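Local structure of alanine racemase (Enterococcus faecalis, 3E6E) at residues Q27-G32 and N219-G224; Q23-R28 and A208-H213; Q80-I85 and P199-V204; D69-L74 and Y100-T105. The protein belongs to the alanine racemase family, pairs an N-terminal TIM-barrel domain with a second, C-terminal domain, and binds the cycloserylamide DCS in a pocket completed by the second subunit. The protein carries 1 engineered substitution. All blocks are in the same frame, centred on the assembly; numbering follows the deposited sequence.

Contact 1: residues Q27-G32 and N219-G224. With DCS (D-[3-hydroxy-2-methyl-5-phosphonooxymethyl-pyridin-4-ylmethyl]-N,O-cycloserylamide), chain D.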
loop_
_atom_site.group_PDB
_atom_site.type_symbol
_atom_site.label_atom_id
_atom_site.label_comp_id
_atom_site.label_asym_id
_atom_site.label_seq_id
_atom_site.Cartn_x
_atom_site.Cartn_y
_atom_site.Cartn_z
ATOM N N GLN A 27 32.724 -2.149 7.061
ATOM C CA GLN A 27 34.167 -2.158 6.842
ATOM C C GLN A 27 34.665 -0.773 6.504
ATOM O O GLN A 27 35.829 -0.437 6.717
ATOM C CB GLN A 27 34.520 -3.107 5.692
ATOM C CG GLN A 27 34.489 -4.574 6.071
ATOM C CD GLN A 27 34.646 -5.487 4.874
ATOM O OE1 GLN A 27 35.516 -5.269 4.022
ATOM N NE2 GLN A 27 33.808 -6.526 4.802
ATOM N N ARG A 28 33.759 0.022 5.962
ATOM C CA ARG A 28 34.042 1.378 5.546
ATOM C C ARG A 28 33.931 2.252 6.782
ATOM O O ARG A 28 34.420 3.382 6.814
ATOM C CB ARG A 28 33.000 1.780 4.503
ATOM C CG ARG A 28 33.338 2.978 3.663
ATOM C CD ARG A 28 32.381 3.088 2.475
ATOM N NE ARG A 28 32.649 4.273 1.664
ATOM C CZ ARG A 28 33.809 4.522 1.066
ATOM N NH1 ARG A 28 34.813 3.668 1.182
ATOM N NH2 ARG A 28 33.974 5.632 0.361
ATOM N N LEU A 29 33.291 1.696 7.806
ATOM C CA LEU A 29 33.046 2.394 9.061
ATOM C C LEU A 29 34.260 2.471 9.989
ATOM O O LEU A 29 35.104 1.574 10.006
ATOM C CB LEU A 29 31.867 1.722 9.768
ATOM C CG LEU A 29 30.774 2.634 10.332
ATOM C CD1 LEU A 29 30.388 3.690 9.299
ATOM C CD2 LEU A 29 29.570 1.785 10.733
ATOM N N PRO A 30 34.355 3.558 10.776
ATOM C CA PRO A 30 35.439 3.828 11.729
ATOM C C PRO A 30 35.791 2.666 12.639
ATOM O O PRO A 30 36.729 2.755 13.431
ATOM C CB PRO A 30 34.922 5.035 12.507
ATOM C CG PRO A 30 34.167 5.787 11.455
ATOM C CD PRO A 30 33.392 4.675 10.765
ATOM N N GLU A 31 35.046 1.574 12.517
ATOM C CA GLU A 31 35.280 0.382 13.329
ATOM C C GLU A 31 35.290 0.661 14.830
ATOM O O GLU A 31 35.581 -0.228 15.644
ATOM C CB GLU A 31 36.751 -0.055 13.241
ATOM C CG GLU A 31 36.952 -1.544 13.475
ATOM C CD GLU A 31 36.132 -2.400 12.510
ATOM O OE1 GLU A 31 34.884 -2.282 12.509
ATOM O OE2 GLU A 31 36.739 -3.190 11.753
ATOM N N GLY A 32 34.978 1.903 15.191
ATOM C CA GLY A 32 34.912 2.262 16.591
ATOM C C GLY A 32 33.458 2.711 16.563
ATOM O O GLY A 32 33.043 3.579 17.338
ATOM N N ASN A 219 29.078 7.337 17.259
ATOM C CA ASN A 219 29.635 6.002 17.442
ATOM C C ASN A 219 28.682 4.885 16.995
ATOM O O ASN A 219 28.910 3.703 17.258
ATOM C CB ASN A 219 30.052 5.792 18.908
ATOM C CG ASN A 219 28.877 5.782 19.857
ATOM O OD1 ASN A 219 27.823 5.228 19.554
ATOM N ND2 ASN A 219 29.057 6.385 21.027
ATOM N N MET A 220 27.615 5.285 16.320
ATOM C CA MET A 220 26.623 4.356 15.792
ATOM C C MET A 220 25.789 5.043 14.716
ATOM O O MET A 220 25.392 6.202 14.871
ATOM C CB MET A 220 25.685 3.854 16.889
ATOM C CG MET A 220 24.641 2.850 16.377
ATOM S SD MET A 220 22.920 3.328 16.688
ATOM C CE MET A 220 22.574 4.171 15.259
ATOM N N ILE A 221 25.519 4.335 13.626
ATOM C CA ILE A 221 24.707 4.926 12.573
ATOM C C ILE A 221 23.465 4.093 12.374
ATOM O O ILE A 221 23.473 2.879 12.604
ATOM C CB ILE A 221 25.460 5.012 11.231
ATOM C CG1 ILE A 221 25.548 3.627 10.593
ATOM C CG2 ILE A 221 26.863 5.601 11.448
ATOM C CD1 ILE A 221 26.162 3.659 9.224
ATOM N N ARG A 222 22.391 4.760 11.969
ATOM C CA ARG A 222 21.117 4.102 11.715
ATOM C C ARG A 222 20.942 3.851 10.209
ATOM O O ARG A 222 20.224 4.567 9.528
ATOM C CB ARG A 222 19.980 4.974 12.243
ATOM C CG ARG A 222 19.765 4.895 13.755
ATOM C CD ARG A 222 19.877 6.260 14.376
ATOM N NE ARG A 222 19.272 7.268 13.516
ATOM C CZ ARG A 222 19.354 8.576 13.733
ATOM N NH1 ARG A 222 20.010 9.035 14.793
ATOM N NH2 ARG A 222 18.806 9.434 12.876
ATOM N N TYR A 223 21.601 2.812 9.708
ATOM C CA TYR A 223 21.565 2.471 8.288
ATOM C C TYR A 223 20.214 1.941 7.778
ATOM O O TYR A 223 19.767 0.861 8.185
ATOM C CB TYR A 223 22.651 1.438 7.988
ATOM C CG TYR A 223 23.369 1.652 6.672
ATOM C CD1 TYR A 223 23.915 0.579 5.979
ATOM C CD2 TYR A 223 23.531 2.932 6.134
ATOM C CE1 TYR A 223 24.600 0.767 4.790
ATOM C CE2 TYR A 223 24.221 3.127 4.944
ATOM C CZ TYR A 223 24.752 2.038 4.279
ATOM O OH TYR A 223 25.449 2.211 3.101
ATOM N N GLY A 224 19.587 2.684 6.868
ATOM C CA GLY A 224 18.312 2.260 6.327
ATOM C C GLY A 224 18.294 1.810 4.870
ATOM O O GLY A 224 18.723 0.704 4.538
HETATM N N1 DCS D . 16.871 7.381 11.766
HETATM C C2 DCS D . 15.572 7.959 11.956
HETATM C C2A DCS D . 15.239 8.742 13.211
HETATM C C3 DCS D . 14.631 7.778 10.937
HETATM O O3 DCS D . 13.382 8.287 11.038
HETATM C C4 DCS D . 15.012 7.019 9.756
HETATM C C4A DCS D . 14.004 6.822 8.641
HETATM C C5 DCS D . 16.368 6.473 9.663
HETATM C C6 DCS D . 17.252 6.666 10.666
HETATM C C5A DCS D . 16.859 5.681 8.477
HETATM O O4P DCS D . 16.919 6.549 7.342
HETATM P P DCS D . 17.386 6.124 5.881
HETATM O O1P DCS D . 18.764 5.686 5.998
HETATM O O2P DCS D . 16.509 5.063 5.395
HETATM O O3P DCS D . 17.297 7.307 5.031
HETATM N N DCS D . 13.528 8.164 8.117
HETATM C CA DCS D . 12.588 8.241 7.079
HETATM C C DCS D . 11.209 8.572 7.232
HETATM O O DCS D . 10.576 8.832 8.413
HETATM N ND DCS D . 10.650 8.588 6.047
HETATM O OG DCS D . 11.608 8.273 5.105
HETATM C CB DCS D . 12.781 8.061 5.738
#
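Leu29 CD2 meets Ile221 CD1 at 4.2 Å, the two side chains reaching toward each other tip to tip. This is a light apolar touch. Ile221 CG1 lies between its backbone N and carbonyl carbon (chi1 75°), and the branch runs on extended, with CD1 at its end. Further along, the carbonyl O of Gly32 lies 4.0 Å from CB of Asn219. The polar end of Asn219 leads the other way, where OD1 takes a hydrogen bond from Val202 N. Leu29 is the first residue past helix 15-28, and Ile221 belongs to strand 220-223, the eighth parallel strand of the TIM barrel. This strand also carries ligand-binding groups. Arg222 brings the edge of its guanidinium to the pyridine nitrogen of DCS, a feature known from alanine racemases. NE donates to DCS N1 at 3.0 Å, with a bent N-H...N angle of 137°. A second, weak bond runs from NH2 to the same N1, also at 3.0 Å. Two donors on N1 are consistent with a ring nitrogen that carries no proton. Arg222 NH1 is held by Thr168 O and His203 ND1, which helps to fix the rotation of the guanidinium. Just past the strand, Gly224 N makes a weak hydrogen bond to the phosphate oxygen O1P of DCS at 3.2 Å.

Contact 2: residues Q23-R28 and A208-H213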
loop_
_atom_site.group_PDB
_atom_site.type_symbol
_atom_site.label_atom_id
_atom_site.label_comp_id
_atom_site.label_asym_id
_atom_site.label_seq_id
_atom_site.Cartn_x
_atom_site.Cartn_y
_atom_site.Cartn_z
ATOM N N GLN A 23 27.715 -5.256 5.162
ATOM C CA GLN A 23 29.126 -5.512 5.402
ATOM C C GLN A 23 29.990 -4.430 4.771
ATOM O O GLN A 23 30.930 -3.945 5.396
ATOM C CB GLN A 23 29.548 -6.855 4.829
ATOM C CG GLN A 23 29.502 -7.999 5.813
ATOM C CD GLN A 23 30.495 -9.095 5.462
ATOM O OE1 GLN A 23 31.712 -8.917 5.601
ATOM N NE2 GLN A 23 29.984 -10.233 4.989
ATOM N N LYS A 24 29.687 -4.055 3.530
ATOM C CA LYS A 24 30.477 -3.021 2.863
ATOM C C LYS A 24 30.628 -1.832 3.795
ATOM O O LYS A 24 31.742 -1.426 4.119
ATOM C CB LYS A 24 29.809 -2.535 1.569
ATOM C CG LYS A 24 29.739 -3.529 0.421
ATOM C CD LYS A 24 31.096 -3.952 -0.083
ATOM C CE LYS A 24 31.010 -4.385 -1.550
ATOM N NZ LYS A 24 29.852 -5.296 -1.850
ATOM N N GLU A 25 29.495 -1.285 4.227
ATOM C CA GLU A 25 29.488 -0.132 5.114
ATOM C C GLU A 25 30.228 -0.384 6.436
ATOM O O GLU A 25 31.005 0.455 6.878
ATOM C CB GLU A 25 28.039 0.313 5.371
ATOM C CG GLU A 25 27.881 1.423 6.395
ATOM C CD GLU A 25 28.580 2.726 6.006
ATOM O OE1 GLU A 25 28.727 3.596 6.896
ATOM O OE2 GLU A 25 28.974 2.887 4.827
ATOM N N CYS A 26 30.006 -1.541 7.051
ATOM C CA CYS A 26 30.663 -1.861 8.314
ATOM C C CYS A 26 32.190 -1.811 8.228
ATOM O O CYS A 26 32.867 -1.479 9.205
ATOM C CB CYS A 26 30.240 -3.251 8.800
ATOM S SG CYS A 26 28.544 -3.368 9.378
ATOM N N GLN A 27 32.724 -2.149 7.061
ATOM C CA GLN A 27 34.167 -2.158 6.842
ATOM C C GLN A 27 34.665 -0.773 6.504
ATOM O O GLN A 27 35.829 -0.437 6.717
ATOM C CB GLN A 27 34.520 -3.107 5.692
ATOM C CG GLN A 27 34.489 -4.574 6.071
ATOM C CD GLN A 27 34.646 -5.487 4.874
ATOM O OE1 GLN A 27 35.516 -5.269 4.022
ATOM N NE2 GLN A 27 33.808 -6.526 4.802
ATOM N N ARG A 28 33.759 0.022 5.962
ATOM C CA ARG A 28 34.042 1.378 5.546
ATOM C C ARG A 28 33.931 2.252 6.782
ATOM O O ARG A 28 34.420 3.382 6.814
ATOM C CB ARG A 28 33.000 1.780 4.503
ATOM C CG ARG A 28 33.338 2.978 3.663
ATOM C CD ARG A 28 32.381 3.088 2.475
ATOM N NE ARG A 28 32.649 4.273 1.664
ATOM C CZ ARG A 28 33.809 4.522 1.066
ATOM N NH1 ARG A 28 34.813 3.668 1.182
ATOM N NH2 ARG A 28 33.974 5.632 0.361
ATOM N N ALA A 208 22.163 8.318 4.049
ATOM C CA ALA A 208 22.754 9.471 3.399
ATOM C C ALA A 208 24.003 9.991 4.120
ATOM O O ALA A 208 25.090 9.991 3.538
ATOM C CB ALA A 208 21.717 10.589 3.279
ATOM N N THR A 209 23.857 10.421 5.379
ATOM C CA THR A 209 24.993 10.982 6.126
ATOM C C THR A 209 26.189 10.046 6.162
ATOM O O THR A 209 27.316 10.487 5.976
ATOM C CB THR A 209 24.626 11.383 7.603
ATOM O OG1 THR A 209 24.907 10.298 8.484
ATOM C CG2 THR A 209 23.152 11.751 7.734
ATOM N N ALA A 210 25.936 8.756 6.376
ATOM C CA ALA A 210 27.006 7.762 6.434
ATOM C C ALA A 210 27.791 7.679 5.134
ATOM O O ALA A 210 29.017 7.590 5.134
ATOM C CB ALA A 210 26.432 6.392 6.775
ATOM N N LEU A 211 27.079 7.698 4.018
ATOM C CA LEU A 211 27.735 7.620 2.732
ATOM C C LEU A 211 28.543 8.872 2.420
ATOM O O LEU A 211 29.758 8.800 2.228
ATOM C CB LEU A 211 26.689 7.377 1.644
ATOM C CG LEU A 211 25.979 6.017 1.720
ATOM C CD1 LEU A 211 24.820 5.996 0.764
ATOM C CD2 LEU A 211 26.959 4.894 1.398
ATOM N N TRP A 212 27.879 10.024 2.412
ATOM C CA TRP A 212 28.531 11.291 2.058
ATOM C C TRP A 212 29.125 12.193 3.149
ATOM O O TRP A 212 29.862 13.128 2.841
ATOM C CB TRP A 212 27.560 12.103 1.197
ATOM C CG TRP A 212 27.132 11.349 -0.030
ATOM C CD1 TRP A 212 27.906 11.030 -1.111
ATOM C CD2 TRP A 212 25.853 10.753 -0.266
ATOM N NE1 TRP A 212 27.184 10.265 -2.007
ATOM C CE2 TRP A 212 25.922 10.082 -1.510
ATOM C CE3 TRP A 212 24.655 10.715 0.455
ATOM C CZ2 TRP A 212 24.841 9.388 -2.047
ATOM C CZ3 TRP A 212 23.572 10.017 -0.082
ATOM C CH2 TRP A 212 23.678 9.366 -1.322
ATOM N N HIS A 213 28.815 11.927 4.413
ATOM C CA HIS A 213 29.347 12.727 5.521
ATOM C C HIS A 213 29.932 11.781 6.569
ATOM O O HIS A 213 29.620 11.875 7.754
ATOM C CB HIS A 213 28.226 13.546 6.157
ATOM C CG HIS A 213 27.684 14.626 5.281
ATOM N ND1 HIS A 213 26.393 14.618 4.806
ATOM C CD2 HIS A 213 28.236 15.783 4.849
ATOM C CE1 HIS A 213 26.168 15.726 4.123
ATOM N NE2 HIS A 213 27.272 16.452 4.135
#
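Segment 23-28 is the end of helix 15-28; segment 208-213 is most of the short helix 207-212 and the residue after it. Their CA atoms come closest at Glu25 and Leu211, 8.3 Å apart. The contact is small and buried. Glu25 carries most of it from the side of helix 15-28. Its CG is anti to the backbone N (chi1 174°), and a bend at chi2 (61°) turns the carboxylate toward the other helix. There OE1 lies 3.6 Å from CB of Ala210. The second oxygen, OE2, stands farther off, 4.5 Å from CD2 of Leu211. In TIM-barrel terms, helix 15-28 comes before the first barrel strand, 34-38, and helix 207-212 links the seventh strand to the eighth. Strand 220-223 lies against both helices: Glu25 touches Ile221 and Tyr223, Ala210 touches Ile221, and Leu211 touches Tyr223. The carboxylate is buried beside carbon atoms of Ala210 and Ile221, which might raise its pKa. Within the second segment, CB of Leu211 sits over the centre of the Trp212 ring, 3.9 Å above its plane. The indole NE1 is hydrogen-bonded to Ala238 O, and the Leu211 carbonyl O pairs with Ser240 OG.

Contact 3: residues Q80-I85 and P199-V204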
loop_
_atom_site.group_PDB
_atom_site.type_symbol
_atom_site.label_atom_id
_atom_site.label_comp_id
_atom_site.label_asym_id
_atom_site.label_seq_id
_atom_site.Cartn_x
_atom_site.Cartn_y
_atom_site.Cartn_z
ATOM N N GLN A 80 17.697 -10.874 19.985
ATOM C CA GLN A 80 18.065 -10.570 21.364
ATOM C C GLN A 80 18.895 -9.313 21.476
ATOM O O GLN A 80 19.278 -8.920 22.569
ATOM C CB GLN A 80 18.838 -11.740 21.972
ATOM C CG GLN A 80 18.078 -13.048 21.956
ATOM C CD GLN A 80 18.941 -14.218 22.380
ATOM O OE1 GLN A 80 18.789 -15.333 21.870
ATOM N NE2 GLN A 80 19.853 -13.977 23.321
ATOM N N ASP A 81 19.172 -8.681 20.346
ATOM C CA ASP A 81 19.964 -7.464 20.347
ATOM C C ASP A 81 19.089 -6.272 20.720
ATOM O O ASP A 81 17.867 -6.380 20.805
ATOM C CB ASP A 81 20.580 -7.217 18.963
ATOM C CG ASP A 81 21.052 -8.490 18.293
ATOM O OD1 ASP A 81 20.193 -9.200 17.714
ATOM O OD2 ASP A 81 22.272 -8.779 18.352
ATOM N N PRO A 82 19.715 -5.114 20.960
ATOM C CA PRO A 82 18.982 -3.901 21.318
ATOM C C PRO A 82 18.027 -3.509 20.206
ATOM O O PRO A 82 18.394 -3.529 19.032
ATOM C CB PRO A 82 20.089 -2.869 21.486
ATOM C CG PRO A 82 21.240 -3.695 21.978
ATOM C CD PRO A 82 21.171 -4.901 21.083
ATOM N N ILE A 83 16.805 -3.153 20.589
ATOM C CA ILE A 83 15.781 -2.732 19.645
ATOM C C ILE A 83 15.301 -1.341 20.031
ATOM O O ILE A 83 14.587 -1.173 21.018
ATOM C CB ILE A 83 14.556 -3.670 19.664
ATOM C CG1 ILE A 83 14.959 -5.093 19.259
ATOM C CG2 ILE A 83 13.498 -3.135 18.735
ATOM C CD1 ILE A 83 13.809 -6.095 19.306
ATOM N N LEU A 84 15.689 -0.339 19.257
ATOM C CA LEU A 84 15.267 1.026 19.546
ATOM C C LEU A 84 14.056 1.478 18.727
ATOM O O LEU A 84 14.019 1.325 17.506
ATOM C CB LEU A 84 16.416 2.000 19.297
ATOM C CG LEU A 84 15.988 3.455 19.110
ATOM C CD1 LEU A 84 15.283 3.961 20.341
ATOM C CD2 LEU A 84 17.199 4.290 18.786
ATOM N N ILE A 85 13.073 2.039 19.420
ATOM C CA ILE A 85 11.881 2.552 18.784
ATOM C C ILE A 85 12.205 4.016 18.554
ATOM O O ILE A 85 12.419 4.769 19.506
ATOM C CB ILE A 85 10.655 2.422 19.702
ATOM C CG1 ILE A 85 10.429 0.950 20.054
ATOM C CG2 ILE A 85 9.418 2.986 19.008
ATOM C CD1 ILE A 85 9.219 0.710 20.938
ATOM N N PRO A 199 26.249 8.904 26.888
ATOM C CA PRO A 199 25.800 7.522 27.071
ATOM C C PRO A 199 26.485 6.533 26.146
ATOM O O PRO A 199 27.447 6.874 25.471
ATOM C CB PRO A 199 24.300 7.610 26.826
ATOM C CG PRO A 199 24.112 8.899 25.995
ATOM C CD PRO A 199 25.457 9.570 25.850
ATOM N N ARG A 200 25.985 5.304 26.119
ATOM C CA ARG A 200 26.566 4.260 25.287
ATOM C C ARG A 200 26.537 4.614 23.820
ATOM O O ARG A 200 27.497 4.361 23.099
ATOM C CB ARG A 200 25.818 2.944 25.483
ATOM C CG ARG A 200 26.524 1.730 24.887
ATOM C CD ARG A 200 25.704 0.458 25.090
ATOM N NE ARG A 200 25.148 0.361 26.445
ATOM C CZ ARG A 200 24.423 -0.662 26.896
ATOM N NH1 ARG A 200 24.160 -1.700 26.104
ATOM N NH2 ARG A 200 23.932 -0.630 28.133
ATOM N N TYR A 201 25.428 5.202 23.380
ATOM C CA TYR A 201 25.251 5.567 21.973
ATOM C C TYR A 201 25.089 7.060 21.683
ATOM O O TYR A 201 24.323 7.762 22.336
ATOM C CB TYR A 201 24.044 4.819 21.401
ATOM C CG TYR A 201 24.174 3.320 21.450
ATOM C CD1 TYR A 201 23.345 2.557 22.267
ATOM C CD2 TYR A 201 25.105 2.660 20.655
ATOM C CE1 TYR A 201 23.433 1.161 22.286
ATOM C CE2 TYR A 201 25.203 1.268 20.666
ATOM C CZ TYR A 201 24.362 0.522 21.480
ATOM O OH TYR A 201 24.429 -0.858 21.461
ATOM N N VAL A 202 25.823 7.537 20.689
ATOM C CA VAL A 202 25.747 8.929 20.290
ATOM C C VAL A 202 25.641 8.846 18.775
ATOM O O VAL A 202 26.642 8.697 18.073
ATOM C CB VAL A 202 27.009 9.685 20.736
ATOM C CG1 VAL A 202 26.826 11.190 20.526
ATOM C CG2 VAL A 202 27.283 9.374 22.196
ATOM N N HIS A 203 24.408 8.922 18.279
ATOM C CA HIS A 203 24.152 8.780 16.852
ATOM C C HIS A 203 23.359 9.860 16.142
ATOM O O HIS A 203 22.376 10.383 16.659
ATOM C CB HIS A 203 23.493 7.428 16.605
ATOM C CG HIS A 203 22.407 7.086 17.579
ATOM N ND1 HIS A 203 21.073 7.312 17.319
ATOM C CD2 HIS A 203 22.457 6.488 18.793
ATOM C CE1 HIS A 203 20.346 6.861 18.327
ATOM N NE2 HIS A 203 21.162 6.356 19.235
ATOM N N VAL A 204 23.792 10.160 14.922
ATOM C CA VAL A 204 23.162 11.187 14.101
ATOM C C VAL A 204 23.062 10.734 12.648
ATOM O O VAL A 204 22.218 11.218 11.902
ATOM C CB VAL A 204 24.000 12.486 14.124
ATOM C CG1 VAL A 204 24.352 12.851 15.551
ATOM C CG2 VAL A 204 25.272 12.302 13.304
#
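Leu84 CD2 approaches the His203 ring obliquely and comes 4.1 Å from its CE1. The two side chains arrive from opposite directions. Leu84 has CG anti to its backbone N (chi1 160°), which sends the branched end out from strand 83-85. A second touch lies alongside: CG of Pro82 is 4.3 Å from the hydroxyl O of Tyr201. The backbones stay well apart, with 11.2 Å between the nearest CA atoms, those of Leu84 and Tyr201, so side chains alone bridge the gap. Neighbours pack on the two rings. CG of Arg200 sits over the centre of the Tyr201 ring, 4.0 Å above its plane, and Phe36 meets Tyr201 edge-to-face. CB of Tyr201 lies at the edge of the His203 ring, in its plane. His203 NE2 is hydrogen-bonded to His130 ND1, and the other ring nitrogen faces Arg222. Arg222 binds DCS, which makes His203 a second-shell residue of the ligand pocket. Leu84 of the third parallel strand and His203 of the seventh meet across the middle of a sheet closed on itself, and side chains meeting in this way fill the interior of a TIM barrel.

Contact 4: residues D69-L74 and Y100-T105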
loop_
_atom_site.group_PDB
_atom_site.type_symbol
_atom_site.label_atom_id
_atom_site.label_comp_id
_atom_site.label_asym_id
_atom_site.label_seq_id
_atom_site.Cartn_x
_atom_site.Cartn_y
_atom_site.Cartn_z
ATOM N N ASP A 69 4.847 -2.139 18.103
ATOM C CA ASP A 69 4.378 -3.369 17.478
ATOM C C ASP A 69 5.501 -4.005 16.678
ATOM O O ASP A 69 5.772 -5.197 16.814
ATOM C CB ASP A 69 3.224 -3.078 16.531
ATOM C CG ASP A 69 2.080 -2.386 17.210
ATOM O OD1 ASP A 69 1.222 -3.074 17.799
ATOM O OD2 ASP A 69 2.044 -1.140 17.160
ATOM N N GLU A 70 6.147 -3.202 15.838
ATOM C CA GLU A 70 7.240 -3.691 15.001
ATOM C C GLU A 70 8.320 -4.277 15.891
ATOM O O GLU A 70 8.948 -5.288 15.547
ATOM C CB GLU A 70 7.819 -2.552 14.154
ATOM C CG GLU A 70 6.799 -1.905 13.226
ATOM C CD GLU A 70 7.356 -0.703 12.495
ATOM O OE1 GLU A 70 6.627 -0.106 11.673
ATOM O OE2 GLU A 70 8.526 -0.353 12.741
ATOM N N ALA A 71 8.514 -3.636 17.042
ATOM C CA ALA A 71 9.511 -4.050 18.033
ATOM C C ALA A 71 9.191 -5.426 18.614
ATOM O O ALA A 71 10.036 -6.317 18.635
ATOM C CB ALA A 71 9.585 -3.010 19.158
ATOM N N ILE A 72 7.968 -5.599 19.089
ATOM C CA ILE A 72 7.592 -6.877 19.662
ATOM C C ILE A 72 7.786 -8.000 18.646
ATOM O O ILE A 72 8.225 -9.092 19.000
ATOM C CB ILE A 72 6.138 -6.823 20.205
ATOM C CG1 ILE A 72 6.102 -5.864 21.404
ATOM C CG2 ILE A 72 5.655 -8.206 20.610
ATOM C CD1 ILE A 72 4.771 -5.701 22.044
ATOM N N GLU A 73 7.498 -7.732 17.379
ATOM C CA GLU A 73 7.680 -8.756 16.370
ATOM C C GLU A 73 9.131 -9.201 16.440
ATOM O O GLU A 73 9.414 -10.400 16.510
ATOM C CB GLU A 73 7.353 -8.221 14.972
ATOM C CG GLU A 73 7.778 -9.163 13.841
ATOM C CD GLU A 73 7.144 -8.829 12.497
ATOM O OE1 GLU A 73 6.006 -9.283 12.247
ATOM O OE2 GLU A 73 7.782 -8.113 11.693
ATOM N N LEU A 74 10.053 -8.242 16.455
ATOM C CA LEU A 74 11.472 -8.591 16.520
ATOM C C LEU A 74 11.811 -9.472 17.719
ATOM O O LEU A 74 12.636 -10.390 17.623
ATOM C CB LEU A 74 12.337 -7.334 16.557
ATOM C CG LEU A 74 12.337 -6.528 15.262
ATOM C CD1 LEU A 74 13.293 -5.349 15.376
ATOM C CD2 LEU A 74 12.748 -7.440 14.112
ATOM N N TYR A 100 9.712 -6.324 26.974
ATOM C CA TYR A 100 10.574 -6.717 25.857
ATOM C C TYR A 100 11.928 -6.013 25.842
ATOM O O TYR A 100 12.611 -6.010 24.820
ATOM C CB TYR A 100 9.861 -6.448 24.524
ATOM C CG TYR A 100 8.570 -7.218 24.339
ATOM C CD1 TYR A 100 7.382 -6.781 24.914
ATOM C CD2 TYR A 100 8.552 -8.418 23.623
ATOM C CE1 TYR A 100 6.208 -7.520 24.786
ATOM C CE2 TYR A 100 7.385 -9.168 23.491
ATOM C CZ TYR A 100 6.217 -8.718 24.077
ATOM O OH TYR A 100 5.073 -9.496 23.990
ATOM N N ASP A 101 12.315 -5.439 26.978
ATOM C CA ASP A 101 13.574 -4.700 27.121
ATOM C C ASP A 101 13.881 -3.921 25.864
ATOM O O ASP A 101 14.908 -4.121 25.218
ATOM C CB ASP A 101 14.753 -5.627 27.432
ATOM C CG ASP A 101 16.003 -4.855 27.866
ATOM O OD1 ASP A 101 15.973 -4.208 28.936
ATOM O OD2 ASP A 101 17.015 -4.887 27.134
ATOM N N LEU A 102 12.980 -3.018 25.517
ATOM C CA LEU A 102 13.162 -2.217 24.326
ATOM C C LEU A 102 13.635 -0.821 24.680
ATOM O O LEU A 102 13.333 -0.295 25.750
ATOM C CB LEU A 102 11.841 -2.123 23.580
ATOM C CG LEU A 102 11.187 -3.479 23.356
ATOM C CD1 LEU A 102 9.725 -3.284 23.047
ATOM C CD2 LEU A 102 11.904 -4.207 22.240
ATOM N N SER A 103 14.395 -0.226 23.777
ATOM C CA SER A 103 14.853 1.130 23.986
ATOM C C SER A 103 13.799 2.040 23.356
ATOM O O SER A 103 13.253 1.729 22.300
ATOM C CB SER A 103 16.205 1.329 23.322
ATOM O OG SER A 103 17.172 0.487 23.924
ATOM N N VAL A 104 13.505 3.152 24.017
ATOM C CA VAL A 104 12.500 4.086 23.528
ATOM C C VAL A 104 13.052 5.483 23.318
ATOM O O VAL A 104 14.018 5.898 23.964
ATOM C CB VAL A 104 11.315 4.212 24.509
ATOM C CG1 VAL A 104 10.717 2.842 24.788
ATOM C CG2 VAL A 104 11.781 4.867 25.803
ATOM N N THR A 105 12.417 6.214 22.413
ATOM C CA THR A 105 12.818 7.578 22.134
ATOM C C THR A 105 11.999 8.454 23.058
ATOM O O THR A 105 10.882 8.108 23.409
ATOM C CB THR A 105 12.525 7.945 20.666
ATOM O OG1 THR A 105 13.256 7.055 19.808
ATOM C CG2 THR A 105 12.935 9.386 20.376
#
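The aromatic ring of Tyr100 has an isoleucine almost squarely over one face. CG1 of Ile72 stands 3.7 Å from the ring centroid and only 9° off the ring normal, a clear CH-pi contact. The rest of the side chain spreads over the same ring. CG2 is 3.5 Å from Tyr100 CE2, and CD1 is 3.6 Å from Tyr100 CE1. This spread follows from the torsions of Ile72: CG2 is anti to the backbone N, while CG1 is anti to the carbonyl carbon (chi1 -67°). The preceding residue, Ala71, packs its CB against the fork of Leu102, 3.9 Å from CD1 and 4.0 Å from CD2. Between Tyr100 and Leu102, Asp101 has positive phi and is the C-prime residue of a Schellman motif that ends helix 94-99. Arg75 secures this turn, with NE bonded to Tyr100 O and NH2 to Asp101 O. Away from the turn, Glu70 forms a salt bridge with Arg365 of the second subunit. Leu102 and Ala71 both also touch Ile83 of strand 83-85. Helix 68-76, on the outside of the barrel, packs on the turn between helix 94-99 and strand 103-106, within the alternating helices and strands of the TIM barrel.

In the fold
All four contacts lie in the N-terminal TIM-barrel domain. Contacts 1 and 2 start from helix 15-28 and touch, their centres about 6 Å apart. They tie the beginning of the barrel to its last helix and strand. Contacts 3 and 4 fall between these ends in the sequence; their segments alternate along the chain. Their centres are about 12 Å apart, and they join through neighbouring strands 83-85 and 103-106. Contact 3 is also about 12 Å from contact 1, centre to centre, and meets it where strand 201-203 runs beside strand 220-223. Contacts 2 and 4 are the most distant pair, about 25 Å between centres. Ligand-binding residues sit in contact 1, while contact 4 reaches the second subunit.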